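Local coordinates for protein hemoglobin subunit alpha (Mustelus griseus, PDB 1GCV) that carries oxygen from the gills to the peripheral tissues as the heme-bearing alpha subunit of a tetrameric hemoglobin, at residues L76-K89 with L128-R140. Residues are numbered along the deposited sequence; the frame is centred on the assembly and turned at random.
With HEM (protoporphyrin IX containing Fe), chain E.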
ATOM      1  N   LEU A  76     -14.468  -6.388 -19.153  1.00 32.45           N
ATOM      2  CA  LEU A  76     -14.082  -6.838 -17.819  1.00 32.88           C
ATOM      3  C   LEU A  76     -15.101  -6.491 -16.727  1.00 33.86           C
ATOM      4  O   LEU A  76     -15.366  -7.310 -15.848  1.00 36.74           O
ATOM      5  CB  LEU A  76     -12.706  -6.271 -17.442  1.00 27.23           C
ATOM      6  CG  LEU A  76     -11.479  -7.176 -17.621  1.00 28.95           C
ATOM      7  CD1 LEU A  76     -10.307  -6.600 -16.847  1.00 29.26           C
ATOM      8  CD2 LEU A  76     -11.781  -8.580 -17.131  1.00 25.37           C
ATOM      9  N   HIS A  77     -15.678  -5.292 -16.785  1.00 35.72           N
ATOM     10  CA  HIS A  77     -16.646  -4.868 -15.771  1.00 36.50           C
ATOM     11  C   HIS A  77     -17.909  -5.724 -15.637  1.00 36.45           C
ATOM     12  O   HIS A  77     -18.327  -6.034 -14.523  1.00 39.07           O
ATOM     13  CB  HIS A  77     -17.062  -3.413 -15.999  1.00 40.37           C
ATOM     14  CG  HIS A  77     -17.753  -2.798 -14.821  1.00 49.23           C
ATOM     15  ND1 HIS A  77     -17.149  -1.862 -14.006  1.00 54.39           N
ATOM     16  CD2 HIS A  77     -18.990  -3.001 -14.306  1.00 49.90           C
ATOM     17  CE1 HIS A  77     -17.983  -1.516 -13.042  1.00 55.63           C
ATOM     18  NE2 HIS A  77     -19.107  -2.193 -13.202  1.00 54.79           N
ATOM     19  N   SER A  78     -18.525  -6.094 -16.757  1.00 35.06           N
ATOM     20  CA  SER A  78     -19.737  -6.907 -16.713  1.00 32.33           C
ATOM     21  C   SER A  78     -19.403  -8.366 -16.471  1.00 29.46           C
ATOM     22  O   SER A  78     -20.197  -9.104 -15.893  1.00 29.87           O
ATOM     23  CB  SER A  78     -20.522  -6.780 -18.020  1.00 33.56           C
ATOM     24  OG  SER A  78     -20.208  -5.569 -18.683  1.00 43.34           O
ATOM     25  N   HIS A  79     -18.220  -8.781 -16.909  1.00 28.06           N
ATOM     26  CA  HIS A  79     -17.798 -10.169 -16.741  1.00 28.92           C
ATOM     27  C   HIS A  79     -17.413 -10.547 -15.305  1.00 27.98           C
ATOM     28  O   HIS A  79     -17.768 -11.631 -14.832  1.00 27.46           O
ATOM     29  CB  HIS A  79     -16.629 -10.480 -17.680  1.00 30.16           C
ATOM     30  CG  HIS A  79     -15.948 -11.778 -17.378  1.00 32.17           C
ATOM     31  ND1 HIS A  79     -16.480 -12.997 -17.737  1.00 32.35           N
ATOM     32  CD2 HIS A  79     -14.791 -12.048 -16.729  1.00 33.70           C
ATOM     33  CE1 HIS A  79     -15.680 -13.963 -17.321  1.00 35.77           C
ATOM     34  NE2 HIS A  79     -14.649 -13.414 -16.706  1.00 34.74           N
ATOM     35  N   LEU A  80     -16.693  -9.664 -14.614  1.00 26.05           N
ATOM     36  CA  LEU A  80     -16.260  -9.941 -13.242  1.00 25.99           C
ATOM     37  C   LEU A  80     -17.241  -9.459 -12.172  1.00 27.49           C
ATOM     38  O   LEU A  80     -16.949  -9.537 -10.979  1.00 27.53           O
ATOM     39  CB  LEU A  80     -14.885  -9.311 -12.985  1.00 24.30           C
ATOM     40  CG  LEU A  80     -13.660  -9.972 -13.624  1.00 21.87           C
ATOM     41  CD1 LEU A  80     -12.462  -9.039 -13.489  1.00 20.26           C
ATOM     42  CD2 LEU A  80     -13.379 -11.311 -12.959  1.00 20.23           C
ATOM     43  N   GLU A  81     -18.401  -8.967 -12.597  1.00 29.03           N
ATOM     44  CA  GLU A  81     -19.411  -8.469 -11.674  1.00 28.07           C
ATOM     45  C   GLU A  81     -19.803  -9.487 -10.606  1.00 27.56           C
ATOM     46  O   GLU A  81     -19.813  -9.170  -9.411  1.00 25.94           O
ATOM     47  CB  GLU A  81     -20.657  -8.041 -12.444  1.00 30.41           C
ATOM     48  CG  GLU A  81     -21.910  -7.964 -11.596  1.00 37.71           C
ATOM     49  CD  GLU A  81     -22.983  -7.104 -12.224  1.00 44.13           C
ATOM     50  OE1 GLU A  81     -22.922  -5.864 -12.068  1.00 47.00           O
ATOM     51  OE2 GLU A  81     -23.888  -7.668 -12.875  1.00 47.52           O
ATOM     52  N   THR A  82     -20.132 -10.704 -11.025  1.00 21.95           N
ATOM     53  CA  THR A  82     -20.519 -11.718 -10.057  1.00 25.81           C
ATOM     54  C   THR A  82     -19.369 -11.999  -9.100  1.00 22.58           C
ATOM     55  O   THR A  82     -19.582 -12.141  -7.899  1.00 22.07           O
ATOM     56  CB  THR A  82     -20.944 -13.037 -10.734  1.00 28.27           C
ATOM     57  OG1 THR A  82     -21.993 -12.775 -11.673  1.00 38.26           O
ATOM     58  CG2 THR A  82     -21.467 -14.014  -9.697  1.00 29.75           C
ATOM     59  N   LEU A  83     -18.151 -12.072  -9.631  1.00 19.38           N
ATOM     60  CA  LEU A  83     -16.978 -12.332  -8.805  1.00 17.60           C
ATOM     61  C   LEU A  83     -16.711 -11.152  -7.870  1.00 17.79           C
ATOM     62  O   LEU A  83     -16.246 -11.337  -6.748  1.00 18.41           O
ATOM     63  CB  LEU A  83     -15.753 -12.597  -9.684  1.00 17.75           C
ATOM     64  CG  LEU A  83     -14.644 -13.505  -9.141  1.00 21.34           C
ATOM     65  CD1 LEU A  83     -15.237 -14.690  -8.402  1.00 20.36           C
ATOM     66  CD2 LEU A  83     -13.783 -13.988 -10.300  1.00 21.53           C
ATOM     67  N   ALA A  84     -17.011  -9.942  -8.333  1.00 18.60           N
ATOM     68  CA  ALA A  84     -16.811  -8.742  -7.528  1.00 18.68           C
ATOM     69  C   ALA A  84     -17.823  -8.698  -6.385  1.00 21.55           C
ATOM     70  O   ALA A  84     -17.499  -8.282  -5.274  1.00 19.91           O
ATOM     71  CB  ALA A  84     -16.949  -7.496  -8.394  1.00 18.82           C
ATOM     72  N   LEU A  85     -19.051  -9.124  -6.660  1.00 20.04           N
ATOM     73  CA  LEU A  85     -20.084  -9.143  -5.636  1.00 19.91           C
ATOM     74  C   LEU A  85     -19.750 -10.174  -4.562  1.00 18.48           C
ATOM     75  O   LEU A  85     -20.012  -9.954  -3.380  1.00 18.46           O
ATOM     76  CB  LEU A  85     -21.438  -9.473  -6.257  1.00 22.89           C
ATOM     77  CG  LEU A  85     -22.104  -8.310  -6.984  1.00 25.49           C
ATOM     78  CD1 LEU A  85     -23.327  -8.809  -7.736  1.00 29.94           C
ATOM     79  CD2 LEU A  85     -22.479  -7.238  -5.975  1.00 26.20           C
ATOM     80  N   THR A  86     -19.167 -11.296  -4.978  1.00 17.00           N
ATOM     81  CA  THR A  86     -18.794 -12.368  -4.050  1.00 20.36           C
ATOM     82  C   THR A  86     -17.731 -11.978  -3.013  1.00 19.32           C
ATOM     83  O   THR A  86     -17.857 -12.321  -1.837  1.00 18.23           O
ATOM     84  CB  THR A  86     -18.280 -13.611  -4.807  1.00 23.25           C
ATOM     85  OG1 THR A  86     -19.301 -14.092  -5.686  1.00 27.86           O
ATOM     86  CG2 THR A  86     -17.903 -14.718  -3.828  1.00 27.34           C
ATOM     87  N   HIS A  87     -16.687 -11.275  -3.449  1.00 16.14           N
ATOM     88  CA  HIS A  87     -15.621 -10.854  -2.540  1.00 17.50           C
ATOM     89  C   HIS A  87     -16.048  -9.677  -1.664  1.00 16.49           C
ATOM     90  O   HIS A  87     -15.757  -9.645  -0.466  1.00 16.97           O
ATOM     91  CB  HIS A  87     -14.368 -10.462  -3.332  1.00 14.50           C
ATOM     92  CG  HIS A  87     -13.613 -11.668  -3.822  1.00 13.88           C
ATOM     93  ND1 HIS A  87     -14.036 -12.272  -4.991  1.00 15.98           N
ATOM     94  CD2 HIS A  87     -12.545 -12.331  -3.226  1.00 13.88           C
ATOM     95  CE1 HIS A  87     -13.240 -13.335  -5.098  1.00 14.93           C
ATOM     96  NE2 HIS A  87     -12.382 -13.402  -4.132  1.00 16.21           N
ATOM     97  N   GLY A  88     -16.748  -8.721  -2.272  1.00 15.01           N
ATOM     98  CA  GLY A  88     -17.178  -7.539  -1.550  1.00 17.57           C
ATOM     99  C   GLY A  88     -18.402  -7.652  -0.663  1.00 16.87           C
ATOM    100  O   GLY A  88     -18.493  -6.950   0.340  1.00 18.59           O
ATOM    101  N   LYS A  89     -19.340  -8.524  -1.018  1.00 19.53           N
ATOM    102  CA  LYS A  89     -20.569  -8.680  -0.240  1.00 22.79           C
ATOM    103  C   LYS A  89     -20.672  -9.976   0.558  1.00 23.95           C
ATOM    104  O   LYS A  89     -21.377 -10.027   1.563  1.00 25.94           O
ATOM    105  CB  LYS A  89     -21.790  -8.577  -1.158  1.00 24.97           C
ATOM    106  CG  LYS A  89     -21.865  -7.295  -1.946  1.00 24.99           C
ATOM    107  CD  LYS A  89     -22.175  -6.141  -1.038  1.00 25.92           C
ATOM    108  CE  LYS A  89     -22.620  -4.938  -1.835  1.00 32.68           C
ATOM    109  NZ  LYS A  89     -21.862  -3.733  -1.420  1.00 38.45           N
ATOM    110  N   LEU A 128      -3.929  -7.810 -14.481  1.00 18.32           N
ATOM    111  CA  LEU A 128      -4.151  -8.085 -13.061  1.00 18.34           C
ATOM    112  C   LEU A 128      -4.644  -6.849 -12.322  1.00 17.07           C
ATOM    113  O   LEU A 128      -5.488  -6.947 -11.437  1.00 15.99           O
ATOM    114  CB  LEU A 128      -2.866  -8.612 -12.404  1.00 15.56           C
ATOM    115  CG  LEU A 128      -2.417  -9.995 -12.890  1.00 16.74           C
ATOM    116  CD1 LEU A 128      -1.077 -10.364 -12.278  1.00 15.98           C
ATOM    117  CD2 LEU A 128      -3.470 -11.018 -12.528  1.00 17.30           C
ATOM    118  N   SER A 129      -4.115  -5.684 -12.679  1.00 17.23           N
ATOM    119  CA  SER A 129      -4.537  -4.447 -12.033  1.00 20.76           C
ATOM    120  C   SER A 129      -6.000  -4.170 -12.349  1.00 18.15           C
ATOM    121  O   SER A 129      -6.764  -3.787 -11.463  1.00 19.37           O
ATOM    122  CB  SER A 129      -3.670  -3.269 -12.494  1.00 22.87           C
ATOM    123  OG  SER A 129      -2.356  -3.368 -11.962  1.00 35.53           O
ATOM    124  N   ALA A 130      -6.381  -4.365 -13.611  1.00 17.96           N
ATOM    125  CA  ALA A 130      -7.758  -4.149 -14.051  1.00 19.05           C
ATOM    126  C   ALA A 130      -8.679  -5.110 -13.327  1.00 20.76           C
ATOM    127  O   ALA A 130      -9.794  -4.752 -12.953  1.00 21.39           O
ATOM    128  CB  ALA A 130      -7.876  -4.365 -15.556  1.00 21.34           C
ATOM    129  N   ILE A 131      -8.211  -6.341 -13.151  1.00 22.02           N
ATOM    130  CA  ILE A 131      -8.980  -7.367 -12.463  1.00 19.06           C
ATOM    131  C   ILE A 131      -9.104  -7.008 -10.980  1.00 20.35           C
ATOM    132  O   ILE A 131     -10.167  -7.157 -10.386  1.00 21.18           O
ATOM    133  CB  ILE A 131      -8.306  -8.750 -12.601  1.00 18.74           C
ATOM    134  CG1 ILE A 131      -8.588  -9.328 -13.984  1.00 19.64           C
ATOM    135  CG2 ILE A 131      -8.833  -9.700 -11.543  1.00 22.10           C
ATOM    136  CD1 ILE A 131      -7.767 -10.561 -14.299  1.00 21.83           C
ATOM    137  N   CYS A 132      -8.021  -6.524 -10.382  1.00 18.88           N
ATOM    138  CA  CYS A 132      -8.050  -6.149  -8.979  1.00 17.51           C
ATOM    139  C   CYS A 132      -8.987  -4.977  -8.744  1.00 18.60           C
ATOM    140  O   CYS A 132      -9.669  -4.938  -7.725  1.00 17.77           O
ATOM    141  CB  CYS A 132      -6.647  -5.786  -8.487  1.00 22.03           C
ATOM    142  SG  CYS A 132      -5.583  -7.215  -8.192  1.00 24.51           S
ATOM    143  N   GLN A 133      -9.023  -4.023  -9.674  1.00 19.41           N
ATOM    144  CA  GLN A 133      -9.898  -2.856  -9.520  1.00 24.25           C
ATOM    145  C   GLN A 133     -11.387  -3.228  -9.616  1.00 21.85           C
ATOM    146  O   GLN A 133     -12.227  -2.621  -8.952  1.00 21.90           O
ATOM    147  CB  GLN A 133      -9.548  -1.769 -10.553  1.00 32.08           C
ATOM    148  CG  GLN A 133     -10.369  -1.820 -11.850  1.00 50.27           C
ATOM    149  CD  GLN A 133     -11.022  -0.486 -12.208  1.00 53.89           C
ATOM    150  OE1 GLN A 133     -12.249  -0.342 -12.151  1.00 55.23           O
ATOM    151  NE2 GLN A 133     -10.202   0.492 -12.585  1.00 53.92           N
ATOM    152  N   GLU A 134     -11.707  -4.225 -10.437  1.00 20.08           N
ATOM    153  CA  GLU A 134     -13.084  -4.685 -10.586  1.00 20.70           C
ATOM    154  C   GLU A 134     -13.503  -5.423  -9.317  1.00 22.04           C
ATOM    155  O   GLU A 134     -14.604  -5.222  -8.803  1.00 23.24           O
ATOM    156  CB  GLU A 134     -13.210  -5.629 -11.787  1.00 20.00           C
ATOM    157  CG  GLU A 134     -13.151  -4.931 -13.129  1.00 21.92           C
ATOM    158  CD  GLU A 134     -14.085  -3.731 -13.203  1.00 29.13           C
ATOM    159  OE1 GLU A 134     -15.216  -3.813 -12.672  1.00 26.60           O
ATOM    160  OE2 GLU A 134     -13.683  -2.704 -13.791  1.00 34.86           O
ATOM    161  N   LEU A 135     -12.605  -6.267  -8.811  1.00 21.85           N
ATOM    162  CA  LEU A 135     -12.847  -7.058  -7.606  1.00 21.78           C
ATOM    163  C   LEU A 135     -12.986  -6.218  -6.339  1.00 21.43           C
ATOM    164  O   LEU A 135     -13.558  -6.678  -5.354  1.00 24.41           O
ATOM    165  CB  LEU A 135     -11.723  -8.085  -7.421  1.00 22.66           C
ATOM    166  CG  LEU A 135     -11.985  -9.536  -7.845  1.00 26.73           C
ATOM    167  CD1 LEU A 135     -12.868  -9.588  -9.082  1.00 25.08           C
ATOM    168  CD2 LEU A 135     -10.658 -10.223  -8.111  1.00 24.33           C
ATOM    169  N   SER A 136     -12.460  -4.998  -6.359  1.00 19.26           N
ATOM    170  CA  SER A 136     -12.544  -4.099  -5.205  1.00 21.34           C
ATOM    171  C   SER A 136     -13.675  -3.086  -5.378  1.00 20.40           C
ATOM    172  O   SER A 136     -13.879  -2.237  -4.516  1.00 23.40           O
ATOM    173  CB  SER A 136     -11.236  -3.306  -5.028  1.00 18.40           C
ATOM    174  OG  SER A 136     -10.089  -4.086  -5.305  1.00 23.87           O
ATOM    175  N   SER A 137     -14.409  -3.183  -6.482  1.00 20.54           N
ATOM    176  CA  SER A 137     -15.462  -2.222  -6.793  1.00 20.11           C
ATOM    177  C   SER A 137     -16.837  -2.370  -6.147  1.00 22.81           C
ATOM    178  O   SER A 137     -17.674  -1.485  -6.300  1.00 25.08           O
ATOM    179  CB  SER A 137     -15.635  -2.134  -8.317  1.00 18.74           C
ATOM    180  OG  SER A 137     -16.352  -3.248  -8.831  1.00 20.64           O
ATOM    181  N   ARG A 138     -17.086  -3.457  -5.424  1.00 22.06           N
ATOM    182  CA  ARG A 138     -18.401  -3.633  -4.814  1.00 25.01           C
ATOM    183  C   ARG A 138     -18.392  -3.844  -3.304  1.00 24.13           C
ATOM    184  O   ARG A 138     -19.174  -4.632  -2.780  1.00 24.21           O
ATOM    185  CB  ARG A 138     -19.133  -4.796  -5.492  1.00 28.05           C
ATOM    186  CG  ARG A 138     -19.725  -4.431  -6.837  1.00 34.14           C
ATOM    187  CD  ARG A 138     -18.807  -4.839  -7.968  1.00 45.06           C
ATOM    188  NE  ARG A 138     -19.256  -4.346  -9.269  1.00 54.40           N
ATOM    189  CZ  ARG A 138     -20.523  -4.337  -9.676  1.00 57.06           C
ATOM    190  NH1 ARG A 138     -21.490  -4.794  -8.890  1.00 56.16           N
ATOM    191  NH2 ARG A 138     -20.825  -3.872 -10.880  1.00 60.22           N
ATOM    192  N   TYR A 139     -17.521  -3.128  -2.604  1.00 23.13           N
ATOM    193  CA  TYR A 139     -17.439  -3.257  -1.156  1.00 24.90           C
ATOM    194  C   TYR A 139     -18.300  -2.236  -0.422  1.00 26.60           C
ATOM    195  O   TYR A 139     -18.835  -2.524   0.645  1.00 27.87           O
ATOM    196  CB  TYR A 139     -15.990  -3.109  -0.700  1.00 20.74           C
ATOM    197  CG  TYR A 139     -15.189  -4.367  -0.864  1.00 18.45           C
ATOM    198  CD1 TYR A 139     -15.039  -5.256   0.192  1.00 15.96           C
ATOM    199  CD2 TYR A 139     -14.568  -4.664  -2.070  1.00 19.01           C
ATOM    200  CE1 TYR A 139     -14.286  -6.411   0.053  1.00 13.10           C
ATOM    201  CE2 TYR A 139     -13.814  -5.817  -2.222  1.00 20.32           C
ATOM    202  CZ  TYR A 139     -13.675  -6.687  -1.155  1.00 18.72           C
ATOM    203  OH  TYR A 139     -12.933  -7.842  -1.303  1.00 19.66           O
ATOM    204  N   ARG A 140     -18.434  -1.045  -0.996  1.00 29.16           N
ATOM    205  CA  ARG A 140     -19.218   0.016  -0.372  1.00 34.17           C
ATOM    206  C   ARG A 140     -19.695   1.019  -1.402  1.00 36.59           C
ATOM    207  O   ARG A 140     -19.573   0.724  -2.608  1.00 40.08           O
ATOM    208  CB  ARG A 140     -18.370   0.747   0.663  1.00 36.50           C
ATOM    209  CG  ARG A 140     -16.945   0.983   0.197  1.00 38.43           C
ATOM    210  CD  ARG A 140     -16.394   2.272   0.747  1.00 40.49           C
ATOM    211  NE  ARG A 140     -15.431   2.870  -0.169  1.00 43.09           N
ATOM    212  CZ  ARG A 140     -14.394   3.601   0.220  1.00 43.82           C
ATOM    213  NH1 ARG A 140     -13.560   4.111  -0.679  1.00 41.87           N
ATOM    214  NH2 ARG A 140     -14.192   3.823   1.511  1.00 40.55           N
ATOM    215  OXT ARG A 140     -20.172   2.094  -0.983  1.00 42.20           O
TER
HETATM  216  CHA HEM E 141     -13.120 -17.463  -3.635  1.00 20.94           C
HETATM  217  CHB HEM E 141     -11.082 -15.574  -7.632  1.00 17.94           C
HETATM  218  CHC HEM E 141      -8.073 -12.951  -4.806  1.00 14.24           C
HETATM  219  CHD HEM E 141      -9.984 -14.986  -0.842  1.00 17.80           C
HETATM  220  C1A HEM E 141     -12.842 -17.130  -4.980  1.00 19.87           C
HETATM  221  C2A HEM E 141     -13.409 -17.792  -6.139  1.00 20.87           C
HETATM  222  C3A HEM E 141     -12.821 -17.310  -7.242  1.00 20.10           C
HETATM  223  C4A HEM E 141     -11.876 -16.329  -6.779  1.00 19.07           C
HETATM  224  CMA HEM E 141     -13.136 -17.670  -8.694  1.00 19.09           C
HETATM  225  CAA HEM E 141     -14.515 -18.815  -6.138  1.00 23.63           C
HETATM  226  CBA HEM E 141     -15.793 -18.101  -5.772  1.00 34.98           C
HETATM  227  CGA HEM E 141     -16.960 -19.049  -5.603  1.00 42.57           C
HETATM  228  O1A HEM E 141     -16.838 -20.018  -4.818  1.00 46.33           O
HETATM  229  O2A HEM E 141     -17.999 -18.818  -6.260  1.00 42.24           O
HETATM  230  C1B HEM E 141     -10.138 -14.640  -7.193  1.00 18.53           C
HETATM  231  C2B HEM E 141      -9.267 -13.879  -8.089  1.00 19.30           C
HETATM  232  C3B HEM E 141      -8.437 -13.109  -7.306  1.00 20.90           C
HETATM  233  C4B HEM E 141      -8.789 -13.423  -5.915  1.00 17.79           C
HETATM  234  CMB HEM E 141      -9.333 -13.883  -9.618  1.00 16.68           C
HETATM  235  CAB HEM E 141      -7.498 -12.153  -7.723  1.00 19.95           C
HETATM  236  CBB HEM E 141      -6.522 -12.410  -8.691  1.00 26.19           C
HETATM  237  C1C HEM E 141      -8.325 -13.314  -3.487  1.00 13.81           C
HETATM  238  C2C HEM E 141      -7.469 -12.948  -2.369  1.00 15.99           C
HETATM  239  C3C HEM E 141      -8.035 -13.501  -1.252  1.00 16.77           C
HETATM  240  C4C HEM E 141      -9.202 -14.229  -1.692  1.00 15.81           C
HETATM  241  CMC HEM E 141      -6.173 -12.142  -2.472  1.00 16.75           C
HETATM  242  CAC HEM E 141      -7.651 -13.392   0.080  1.00 17.55           C
HETATM  243  CBC HEM E 141      -6.348 -13.533   0.576  1.00 23.22           C
HETATM  244  C1D HEM E 141     -11.040 -15.779  -1.264  1.00 19.38           C
HETATM  245  C2D HEM E 141     -11.789 -16.622  -0.355  1.00 19.37           C
HETATM  246  C3D HEM E 141     -12.624 -17.342  -1.141  1.00 22.58           C
HETATM  247  C4D HEM E 141     -12.437 -16.932  -2.530  1.00 21.22           C
HETATM  248  CMD HEM E 141     -11.687 -16.669   1.173  1.00 15.41           C
HETATM  249  CAD HEM E 141     -13.556 -18.410  -0.621  1.00 25.64           C
HETATM  250  CBD HEM E 141     -12.842 -19.745  -0.698  1.00 35.36           C
HETATM  251  CGD HEM E 141     -13.789 -20.917  -0.566  1.00 43.01           C
HETATM  252  O1D HEM E 141     -14.991 -20.757  -0.880  1.00 45.68           O
HETATM  253  O2D HEM E 141     -13.325 -21.998  -0.147  1.00 46.71           O
HETATM  254  NA  HEM E 141     -11.890 -16.202  -5.378  1.00 19.73           N
HETATM  255  NB  HEM E 141      -9.872 -14.331  -5.849  1.00 17.98           N
HETATM  256  NC  HEM E 141      -9.395 -14.116  -3.074  1.00 17.76           N
HETATM  257  ND  HEM E 141     -11.465 -15.930  -2.601  1.00 20.39           N
HETATM  258 FE   HEM E 141     -10.838 -14.937  -4.217  1.00 20.33          FE
HETATM  259  O   HOH W   1     -17.082  -5.393 -11.797  1.00 32.91           O
HETATM  260  O   HOH W   2     -16.129  -5.941  -4.962  1.00 19.53           O
HETATM  261  O   HOH W   3     -18.343  -4.762   2.066  1.00 29.35           O
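Arg-138 lies across Ala-84, with its CD atom 3.3 Å from Ala-84 CB, and carries its guanidinium on toward two partners of helices 76-79 and 81-89. At the edge of that group, near its plane, NH2 makes a weak hydrogen bond to His-77 NE2 at 3.3 Å. The same nitrogen forms a salt bridge with Glu-81 OE1, again through a weak bond, with carboxylate and guanidinium planes 72° apart. Leu-135 packs on the heme side of the contact: its CD1 lies on Leu-83 CB and Leu-80 CD2, while CD2 comes within 3.7 Å of heme CAB. Glu-134, bent at chi2 (-49°), turns its carboxylate back beside the His-77 ring, OE1 coming within 3.1 Å of ND1 at an angle too poor for a hydrogen bond, and a water donates to both Glu-134 OE1 and His-77 O. This is the F-H contact of the globin fold, in which the proximal helix and the C-terminal helix with its tail meet beside the heme. His-87 NE2 binds the iron at 2.2 Å; its ND1 donates an almost straight bond, 177°, to Leu-83 O, and that bond lies in the imidazole plane and, with the iron, helps hold the ring in its rotation. Further along, the face of Tyr-139 receives Gly-88 CA in a CH-pi contact, 3.5 Å from the ring centroid, and its OH makes a weak hydrogen bond to Val-93 O. Replacing Tyr-139 with an alanine would probably open a gap over Gly-88 and leave Val-93 O without this donor. Beyond Gly-88 along the helix, Lys-89 NZ donates to Arg-138 O at 3.1 Å from above the carbonyl plane.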